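Local coordinates for uroporphyrin-III C-methyltransferase (PDB 1VE2), which probably transfers methyl groups from S-adenosyl-L-methionine to uroporphyrinogen III in tetrapyrrole biosynthesis, at residues I72-R76 with E77-V81; E174-P177 with P178-L182; A186-W190 with P191-V195; K220-G223 with L224-E227. All blocks are in the same frame, centred on the assembly; numbering follows the deposited sequence.

How the contacts relate
From the N terminus, contact 1 comes first: it closes the tight turn between helix 64-76 and strand 80-85 in the parallel sheet. The other three lie around the second, mixed sheet, on the opposite side of the chain's centre, with about 49 Å between the centres of contacts 1 and 2. Contact 2 turns the chain into strand 181-186, and contact 3 closes the hairpin from that strand to strand 194-199. Contact 4 follows strand 214-218 and leads into helix 225-228. All four follow in series, without nesting or crossing. Contacts 2 and 4 touch, with Val222 packed on Pro181 and Leu182, which ties the last helical turns to the start of strand 181-186.

Contact 1 (I72-R76 with E77-V81); sequences IALAR and EGRVV
Leu74 and Arg79 meet through backbone and side chain where helix 64-76 stops. The carbonyl of Leu74 takes the N-H of Arg79, with Arg79 N 3.2 Å from Leu74 O and the bond fairly straight (156° at the hydrogen). One residue inward, Gly78 N donates to Ala75 O at 2.9 Å. Glu77 N lies 3.1 Å from both Ala73 O and Leu74 O, and its two bonds are weak. Leu74 O thus takes the bond from Arg79 N and a weak one from Glu77 N.

The apolar contacts centre on Leu74. Its CB rests 3.8 Å from Val81 CG1, and its CD1 also lies close to that methyl, while its other branch, CD2, lies 3.8 Å from Arg79 CD. Val81 CG1, beside its own backbone N (chi1 -61°), is the branch that meets the leucine. Val31 of the adjacent strand borders this cluster. Beyond CD the Arg79 chain leads away from Leu74, and NH1 makes a salt bridge with Glu30.

Gly78 has a positive phi of 93°, where a side chain would press on the preceding carbonyl. The nested bonds from Arg79 and Gly78 back into the last turn form a Schellman motif, here ending a helix just before strand 80-85 of the parallel alpha/beta sheet.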
loop_
_atom_site.group_PDB
_atom_site.type_symbol
_atom_site.label_atom_id
_atom_site.label_comp_id
_atom_site.label_asym_id
_atom_site.label_seq_id
_atom_site.Cartn_x
_atom_site.Cartn_y
_atom_site.Cartn_z
ATOM N N ILE A 72 -2.157 -13.764 -22.557
ATOM C CA ILE A 72 -3.105 -14.827 -22.841
ATOM C C ILE A 72 -2.497 -15.818 -23.831
ATOM O O ILE A 72 -2.551 -17.024 -23.609
ATOM C CB ILE A 72 -4.430 -14.254 -23.401
ATOM C CG1 ILE A 72 -5.141 -13.450 -22.302
ATOM C CG2 ILE A 72 -5.335 -15.384 -23.910
ATOM C CD1 ILE A 72 -6.344 -12.650 -22.778
ATOM N N ALA A 73 -1.903 -15.315 -24.911
ATOM C CA ALA A 73 -1.294 -16.193 -25.908
ATOM C C ALA A 73 -0.249 -17.104 -25.256
ATOM O O ALA A 73 -0.261 -18.317 -25.458
ATOM C CB ALA A 73 -0.648 -15.365 -27.021
ATOM N N LEU A 74 0.644 -16.513 -24.468
ATOM C CA LEU A 74 1.693 -17.272 -23.796
ATOM C C LEU A 74 1.163 -18.374 -22.890
ATOM O O LEU A 74 1.692 -19.488 -22.889
ATOM C CB LEU A 74 2.587 -16.330 -22.989
ATOM C CG LEU A 74 3.545 -15.497 -23.844
ATOM C CD1 LEU A 74 4.137 -14.361 -23.026
ATOM C CD2 LEU A 74 4.634 -16.407 -24.395
ATOM N N ALA A 75 0.126 -18.065 -22.116
ATOM C CA ALA A 75 -0.457 -19.044 -21.206
ATOM C C ALA A 75 -1.106 -20.199 -21.972
ATOM O O ALA A 75 -1.056 -21.355 -21.541
ATOM C CB ALA A 75 -1.493 -18.371 -20.305
ATOM N N ARG A 76 -1.725 -19.885 -23.103
ATOM C CA ARG A 76 -2.370 -20.917 -23.902
ATOM C C ARG A 76 -1.331 -21.824 -24.559
ATOM O O ARG A 76 -1.633 -22.959 -24.928
ATOM C CB ARG A 76 -3.300 -20.273 -24.933
ATOM C CG ARG A 76 -4.592 -19.763 -24.293
ATOM C CD ARG A 76 -5.484 -19.004 -25.259
ATOM N NE ARG A 76 -6.804 -18.771 -24.675
ATOM C CZ ARG A 76 -7.679 -17.877 -25.126
ATOM N NH1 ARG A 76 -7.378 -17.119 -26.175
ATOM N NH2 ARG A 76 -8.856 -17.742 -24.530
ATOM N N GLU A 77 -0.107 -21.316 -24.693
ATOM C CA GLU A 77 0.997 -22.089 -25.258
ATOM C C GLU A 77 1.491 -23.040 -24.169
ATOM O O GLU A 77 2.343 -23.897 -24.408
ATOM C CB GLU A 77 2.142 -21.167 -25.687
ATOM C CG GLU A 77 1.957 -20.510 -27.044
ATOM C CD GLU A 77 3.059 -19.524 -27.364
ATOM O OE1 GLU A 77 4.211 -19.779 -26.957
ATOM O OE2 GLU A 77 2.780 -18.500 -28.029
ATOM N N GLY A 78 0.949 -22.867 -22.966
ATOM C CA GLY A 78 1.316 -23.709 -21.841
ATOM C C GLY A 78 2.447 -23.171 -20.980
ATOM O O GLY A 78 2.998 -23.897 -20.157
ATOM N N ARG A 79 2.785 -21.900 -21.155
ATOM C CA ARG A 79 3.867 -21.280 -20.395
ATOM C C ARG A 79 3.420 -20.577 -19.116
ATOM O O ARG A 79 2.268 -20.157 -18.994
ATOM C CB ARG A 79 4.604 -20.265 -21.271
ATOM C CG ARG A 79 5.460 -20.860 -22.377
ATOM C CD ARG A 79 5.979 -19.753 -23.277
ATOM N NE ARG A 79 7.163 -20.143 -24.037
ATOM C CZ ARG A 79 8.364 -20.351 -23.504
ATOM N NH1 ARG A 79 8.555 -20.210 -22.200
ATOM N NH2 ARG A 79 9.385 -20.691 -24.280
ATOM N N VAL A 80 4.350 -20.468 -18.167
ATOM C CA VAL A 80 4.118 -19.771 -16.904
ATOM C C VAL A 80 4.763 -18.419 -17.140
ATOM O O VAL A 80 5.966 -18.335 -17.352
ATOM C CB VAL A 80 4.836 -20.445 -15.724
ATOM C CG1 VAL A 80 4.762 -19.549 -14.487
ATOM C CG2 VAL A 80 4.200 -21.795 -15.440
ATOM N N VAL A 81 3.971 -17.358 -17.109
ATOM C CA VAL A 81 4.521 -16.047 -17.374
ATOM C C VAL A 81 4.136 -15.019 -16.326
ATOM O O VAL A 81 3.248 -15.247 -15.502
ATOM C CB VAL A 81 4.084 -15.567 -18.769
ATOM C CG1 VAL A 81 4.609 -16.540 -19.826
ATOM C CG2 VAL A 81 2.575 -15.490 -18.846
#

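Contact 2 (E174-P177 with P178-L182); sequences ERFP and PETPL
A local beta-turn contact at the protein surface joins Pro177 to Thr180, in the short connection between helix 168-173 and strand 181-186. Its main tie is the bond from Thr180 N to Pro177 O, 3.1 Å long and nearly straight (165° at the hydrogen). Thr180 OG1 also lies 3.0 Å from Pro177 O, though whether its proton goes there is not settled. A chi1 of -56° puts OG1 beside its own backbone N and brings it round to the proline.

The ring of Pro177 is packed tightly against this oxygen: its CG is 2.9 Å from Thr180 OG1, and the two side chains cross at about a right angle. The CB of Phe176 lies 3.6 Å from Thr180 OG1, while Thr180 CG2 comes within 3.9 Å of Phe176 CD1, meeting the aromatic ring obliquely.

This is a type I turn with Pro178 and Glu179 at its two central positions. The ring-restricted phi of Pro178, -58°, suits the first of them. Pro178 CD also packs on Pro177 CB at 3.5 Å. The modelled carboxylate of Glu179 comes implausibly close to Pro177, and that approach is doubtful.

Val218 of strand 214-218 packs on both Phe176 and Thr180. Backbone bonds of Pro178 with Glu201 and of Thr180 with Val200 tie the turn to the chain that follows strand 194-199, and Arg199 NH1 binds the carbonyl oxygen of Glu179.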
loop_
_atom_site.group_PDB
_atom_site.type_symbol
_atom_site.label_atom_id
_atom_site.label_comp_id
_atom_site.label_asym_id
_atom_site.label_seq_id
_atom_site.Cartn_x
_atom_site.Cartn_y
_atom_site.Cartn_z
ATOM N N GLU A 174 -8.450 24.089 -4.366
ATOM C CA GLU A 174 -9.855 23.723 -4.255
ATOM C C GLU A 174 -10.058 22.665 -3.169
ATOM O O GLU A 174 -11.184 22.245 -2.906
ATOM C CB GLU A 174 -10.366 23.171 -5.584
ATOM C CG GLU A 174 -10.249 24.124 -6.750
ATOM C CD GLU A 174 -10.790 23.521 -8.028
ATOM O OE1 GLU A 174 -10.256 22.479 -8.471
ATOM O OE2 GLU A 174 -11.751 24.089 -8.588
ATOM N N ARG A 175 -8.964 22.239 -2.546
ATOM C CA ARG A 175 -9.027 21.226 -1.498
ATOM C C ARG A 175 -8.243 21.640 -0.263
ATOM O O ARG A 175 -8.575 21.238 0.852
ATOM C CB ARG A 175 -8.477 19.895 -2.020
ATOM C CG ARG A 175 -9.307 19.266 -3.127
ATOM C CD ARG A 175 -10.543 18.572 -2.579
ATOM N NE ARG A 175 -11.354 17.993 -3.646
ATOM C CZ ARG A 175 -12.328 18.632 -4.288
ATOM N NH1 ARG A 175 -12.628 19.886 -3.969
ATOM N NH2 ARG A 175 -13.006 18.017 -5.249
ATOM N N PHE A 176 -7.203 22.446 -0.469
ATOM C CA PHE A 176 -6.352 22.901 0.625
ATOM C C PHE A 176 -6.026 24.389 0.531
ATOM O O PHE A 176 -5.937 24.949 -0.562
ATOM C CB PHE A 176 -5.038 22.120 0.612
ATOM C CG PHE A 176 -5.214 20.639 0.767
ATOM C CD1 PHE A 176 -5.261 20.062 2.030
ATOM C CD2 PHE A 176 -5.342 19.818 -0.351
ATOM C CE1 PHE A 176 -5.431 18.689 2.176
ATOM C CE2 PHE A 176 -5.513 18.443 -0.210
ATOM C CZ PHE A 176 -5.556 17.882 1.055
ATOM N N PRO A 177 -5.853 25.048 1.683
ATOM C CA PRO A 177 -5.526 26.475 1.658
ATOM C C PRO A 177 -4.088 26.634 1.155
ATOM O O PRO A 177 -3.290 25.694 1.229
ATOM C CB PRO A 177 -5.699 26.890 3.113
ATOM C CG PRO A 177 -5.366 25.634 3.869
ATOM C CD PRO A 177 -6.073 24.581 3.063
ATOM N N PRO A 178 -3.737 27.823 0.639
ATOM C CA PRO A 178 -2.385 28.066 0.124
ATOM C C PRO A 178 -1.234 27.857 1.108
ATOM O O PRO A 178 -0.098 27.659 0.689
ATOM C CB PRO A 178 -2.470 29.502 -0.394
ATOM C CG PRO A 178 -3.481 30.126 0.513
ATOM C CD PRO A 178 -4.545 29.055 0.597
ATOM N N GLU A 179 -1.520 27.889 2.406
ATOM C CA GLU A 179 -0.472 27.707 3.408
ATOM C C GLU A 179 -0.218 26.249 3.793
ATOM O O GLU A 179 0.710 25.957 4.550
ATOM C CB GLU A 179 -0.792 28.491 4.689
ATOM C CG GLU A 179 -1.976 29.442 4.616
ATOM C CD GLU A 179 -3.274 28.813 5.095
ATOM O OE1 GLU A 179 -3.280 28.176 6.174
ATOM O OE2 GLU A 179 -4.294 28.976 4.396
ATOM N N THR A 180 -1.033 25.339 3.274
ATOM C CA THR A 180 -0.895 23.924 3.606
ATOM C C THR A 180 0.447 23.315 3.214
ATOM O O THR A 180 0.905 23.471 2.082
ATOM C CB THR A 180 -2.015 23.092 2.947
ATOM O OG1 THR A 180 -3.286 23.618 3.333
ATOM C CG2 THR A 180 -1.929 21.634 3.390
ATOM N N PRO A 181 1.101 22.619 4.158
ATOM C CA PRO A 181 2.394 21.982 3.895
ATOM C C PRO A 181 2.273 21.019 2.717
ATOM O O PRO A 181 1.291 20.286 2.605
ATOM C CB PRO A 181 2.689 21.259 5.205
ATOM C CG PRO A 181 2.073 22.158 6.218
ATOM C CD PRO A 181 0.748 22.511 5.585
ATOM N N LEU A 182 3.274 21.034 1.843
ATOM C CA LEU A 182 3.288 20.173 0.668
ATOM C C LEU A 182 4.679 19.598 0.431
ATOM O O LEU A 182 5.690 20.287 0.604
ATOM C CB LEU A 182 2.834 20.958 -0.564
ATOM C CG LEU A 182 2.677 20.178 -1.876
ATOM C CD1 LEU A 182 1.632 20.845 -2.743
ATOM C CD2 LEU A 182 4.007 20.089 -2.599
#

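Contact 3 (A186-W190 with P191-V195); sequences ARVGW and PGEAV
Ala186 and Ala194 form an antiparallel hydrogen-bonded pair at the root of a hairpin between strands 181-186 and 194-199. Ala186 N donates to Ala194 O at 2.7 Å, and Ala194 N returns a bond to Ala186 O at 2.9 Å. Beyond this pair the chain makes two consecutive type II turns, Arg187 to Trp190 and Trp190 to Glu193, whose third positions, Gly189 and Gly192, both have positive phi. The second turn carries a weak bond from Glu193 N to Trp190 O.

Two side chains brace the loop. Arg187, bent at chi3 (69°), sends NE 3.0 Å to Pro191 O; the oxygen lies at the edge of the guanidinium and almost in its plane, with NH2 adding a weak second bond. Glu193 extends its chain across Val188 to put OE1 2.9 Å from Gly189 N, using the anti lone pair in a virtually straight bond of 179°.

Polar side-chain atoms also bind beyond the loop: Arg187 NH1 to Ser212 O and Trp190 NE1 to Phe12 O, with the Trp190 ring edge-to-face with His39. No bond joins the charged groups of Glu193 and Arg187, and their grip on backbone atoms probably helps hold the loop's shape.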
loop_
_atom_site.group_PDB
_atom_site.type_symbol
_atom_site.label_atom_id
_atom_site.label_comp_id
_atom_site.label_asym_id
_atom_site.label_seq_id
_atom_site.Cartn_x
_atom_site.Cartn_y
_atom_site.Cartn_z
ATOM N N ALA A 186 10.621 12.733 -5.535
ATOM C CA ALA A 186 10.926 12.090 -6.800
ATOM C C ALA A 186 11.968 10.993 -6.657
ATOM O O ALA A 186 12.867 11.079 -5.824
ATOM C CB ALA A 186 11.398 13.131 -7.810
ATOM N N ARG A 187 11.823 9.962 -7.482
ATOM C CA ARG A 187 12.736 8.826 -7.517
ATOM C C ARG A 187 13.097 8.267 -6.145
ATOM O O ARG A 187 14.259 7.953 -5.876
ATOM C CB ARG A 187 14.006 9.227 -8.276
ATOM C CG ARG A 187 13.731 9.755 -9.683
ATOM C CD ARG A 187 15.011 10.220 -10.373
ATOM N NE ARG A 187 15.902 9.104 -10.687
ATOM C CZ ARG A 187 15.693 8.226 -11.664
ATOM N NH1 ARG A 187 14.619 8.328 -12.439
ATOM N NH2 ARG A 187 16.554 7.237 -11.861
ATOM N N VAL A 188 12.101 8.135 -5.274
ATOM C CA VAL A 188 12.352 7.601 -3.940
ATOM C C VAL A 188 12.863 6.171 -4.057
ATOM O O VAL A 188 12.281 5.356 -4.771
ATOM C CB VAL A 188 11.074 7.596 -3.075
ATOM C CG1 VAL A 188 11.384 7.012 -1.694
ATOM C CG2 VAL A 188 10.530 9.009 -2.953
ATOM N N GLY A 189 13.959 5.880 -3.361
ATOM C CA GLY A 189 14.532 4.547 -3.391
ATOM C C GLY A 189 15.440 4.307 -4.586
ATOM O O GLY A 189 16.051 3.246 -4.694
ATOM N N TRP A 190 15.530 5.293 -5.474
ATOM C CA TRP A 190 16.360 5.195 -6.677
ATOM C C TRP A 190 17.489 6.220 -6.661
ATOM O O TRP A 190 17.438 7.206 -5.926
ATOM C CB TRP A 190 15.526 5.481 -7.928
ATOM C CG TRP A 190 14.488 4.469 -8.276
ATOM C CD1 TRP A 190 13.476 4.015 -7.479
ATOM C CD2 TRP A 190 14.331 3.817 -9.540
ATOM N NE1 TRP A 190 12.693 3.118 -8.173
ATOM C CE2 TRP A 190 13.197 2.979 -9.441
ATOM C CE3 TRP A 190 15.040 3.860 -10.750
ATOM C CZ2 TRP A 190 12.754 2.191 -10.506
ATOM C CZ3 TRP A 190 14.601 3.076 -11.810
ATOM C CH2 TRP A 190 13.465 2.252 -11.679
ATOM N N PRO A 191 18.532 5.996 -7.478
ATOM C CA PRO A 191 19.631 6.967 -7.513
ATOM C C PRO A 191 18.999 8.263 -8.028
ATOM O O PRO A 191 18.167 8.223 -8.934
ATOM C CB PRO A 191 20.594 6.365 -8.536
ATOM C CG PRO A 191 20.360 4.889 -8.398
ATOM C CD PRO A 191 18.854 4.797 -8.273
ATOM N N GLY A 192 19.367 9.402 -7.455
ATOM C CA GLY A 192 18.783 10.654 -7.910
ATOM C C GLY A 192 17.520 11.024 -7.149
ATOM O O GLY A 192 16.744 11.885 -7.574
ATOM N N GLU A 193 17.312 10.358 -6.020
ATOM C CA GLU A 193 16.163 10.613 -5.167
ATOM C C GLU A 193 16.189 12.068 -4.715
ATOM O O GLU A 193 17.222 12.567 -4.265
ATOM C CB GLU A 193 16.219 9.698 -3.947
ATOM C CG GLU A 193 15.207 10.029 -2.873
ATOM C CD GLU A 193 15.366 9.147 -1.659
ATOM O OE1 GLU A 193 15.180 7.919 -1.785
ATOM O OE2 GLU A 193 15.684 9.683 -0.580
ATOM N N ALA A 194 15.052 12.746 -4.831
ATOM C CA ALA A 194 14.967 14.145 -4.435
ATOM C C ALA A 194 13.652 14.461 -3.727
ATOM O O ALA A 194 12.579 14.078 -4.191
ATOM C CB ALA A 194 15.131 15.040 -5.663
ATOM N N VAL A 195 13.748 15.162 -2.601
ATOM C CA VAL A 195 12.576 15.545 -1.821
ATOM C C VAL A 195 12.586 17.045 -1.550
ATOM O O VAL A 195 13.607 17.601 -1.144
ATOM C CB VAL A 195 12.539 14.806 -0.459
ATOM C CG1 VAL A 195 11.340 15.260 0.347
ATOM C CG2 VAL A 195 12.486 13.307 -0.680
#

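Contact 4 (K220-G223 with L224-E227); sequences KVVG and LYGE
Val221 and Val222 pair with Leu224 and Tyr225 through successive i to i+3 bonds, a run of 3-10 helix leading from strand 214-218 into helix 225-228. Leu224 N donates to Val221 O at 3.1 Å in a nearly straight bond (168° at the hydrogen), and Tyr225 N to Val222 O at 3.0 Å. One step earlier, Gly223 N binds Lys220 O in the same pattern.

Water joins the pattern at Gly223. Its carbonyl oxygen accepts from water 1 at 2.8 Å, and that water accepts in turn from Glu227 N at 2.9 Å, spanning the i to i+4 pair Gly223 O and Glu227 N, where an alpha-helical bond would lie. Glu227 N also has a weak bond to Leu224 O. Water 2 takes the N-H of Gly226, 3.0 Å from its N, and gives a weak bond to Gly223 O, bridging residues three apart.

Tyr225 OH binds Pro128 O, and Glu227 OE2 makes a salt bridge to Arg104 of the second subunit, whose Leu100 also packs on Leu224.

Tyr225 CG lies beside its backbone N (chi1 -72°), which swings the ring back over Val222. Val222 CG1 is 3.7 Å from Tyr225 CD2, and Val222 CA makes a CH-pi contact, 3.8 Å from the Tyr225 ring centroid and 8° off its normal.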
loop_
_atom_site.group_PDB
_atom_site.type_symbol
_atom_site.label_atom_id
_atom_site.label_comp_id
_atom_site.label_asym_id
_atom_site.label_seq_id
_atom_site.Cartn_x
_atom_site.Cartn_y
_atom_site.Cartn_z
ATOM N N LYS A 220 -1.942 18.841 6.455
ATOM C CA LYS A 220 -1.338 19.179 7.739
ATOM C C LYS A 220 -0.286 18.183 8.225
ATOM O O LYS A 220 0.655 18.564 8.926
ATOM C CB LYS A 220 -2.426 19.322 8.810
ATOM C CG LYS A 220 -3.380 20.490 8.585
ATOM C CD LYS A 220 -4.435 20.566 9.675
ATOM C CE LYS A 220 -5.329 21.782 9.485
ATOM N NZ LYS A 220 -6.349 21.885 10.562
ATOM N N VAL A 221 -0.426 16.911 7.857
ATOM C CA VAL A 221 0.531 15.911 8.312
ATOM C C VAL A 221 1.929 16.135 7.726
ATOM O O VAL A 221 2.926 15.734 8.317
ATOM C CB VAL A 221 0.075 14.470 7.953
ATOM C CG1 VAL A 221 0.198 14.236 6.453
ATOM C CG2 VAL A 221 0.902 13.453 8.744
ATOM N N VAL A 222 1.992 16.767 6.562
ATOM C CA VAL A 222 3.269 17.030 5.902
ATOM C C VAL A 222 4.123 17.996 6.733
ATOM O O VAL A 222 5.336 18.123 6.518
ATOM C CB VAL A 222 3.036 17.601 4.477
ATOM C CG1 VAL A 222 4.355 17.948 3.817
ATOM C CG2 VAL A 222 2.300 16.570 3.620
ATOM N N GLY A 223 3.494 18.656 7.703
ATOM C CA GLY A 223 4.224 19.587 8.546
ATOM C C GLY A 223 5.263 18.899 9.407
ATOM O O GLY A 223 6.158 19.541 9.950
ATOM N N LEU A 224 5.155 17.581 9.531
ATOM C CA LEU A 224 6.097 16.807 10.337
ATOM C C LEU A 224 7.278 16.283 9.523
ATOM O O LEU A 224 8.250 15.778 10.085
ATOM C CB LEU A 224 5.395 15.596 10.943
ATOM C CG LEU A 224 4.243 15.759 11.930
ATOM C CD1 LEU A 224 3.633 14.390 12.191
ATOM C CD2 LEU A 224 4.745 16.386 13.219
ATOM N N TYR A 225 7.186 16.396 8.206
ATOM C CA TYR A 225 8.209 15.852 7.326
ATOM C C TYR A 225 9.628 16.375 7.492
ATOM O O TYR A 225 10.585 15.633 7.275
ATOM C CB TYR A 225 7.742 15.980 5.876
ATOM C CG TYR A 225 6.617 15.012 5.521
ATOM C CD1 TYR A 225 5.917 14.320 6.518
ATOM C CD2 TYR A 225 6.254 14.789 4.193
ATOM C CE1 TYR A 225 4.888 13.429 6.197
ATOM C CE2 TYR A 225 5.223 13.899 3.860
ATOM C CZ TYR A 225 4.547 13.226 4.866
ATOM O OH TYR A 225 3.528 12.358 4.542
ATOM N N GLY A 226 9.771 17.638 7.881
ATOM C CA GLY A 226 11.101 18.194 8.066
ATOM C C GLY A 226 11.863 17.469 9.156
ATOM O O GLY A 226 13.047 17.164 9.011
ATOM N N GLU A 227 11.179 17.170 10.251
ATOM C CA GLU A 227 11.804 16.492 11.372
ATOM C C GLU A 227 11.948 14.985 11.159
ATOM O O GLU A 227 12.817 14.352 11.756
ATOM C CB GLU A 227 10.999 16.785 12.642
ATOM C CG GLU A 227 11.421 16.009 13.882
ATOM C CD GLU A 227 10.690 16.478 15.132
ATOM O OE1 GLU A 227 9.507 16.867 15.022
ATOM O OE2 GLU A 227 11.289 16.447 16.225
HETATM O O HOH W 1 8.843 18.931 10.524
HETATM O O HOH W 2 8.534 20.357 7.757
#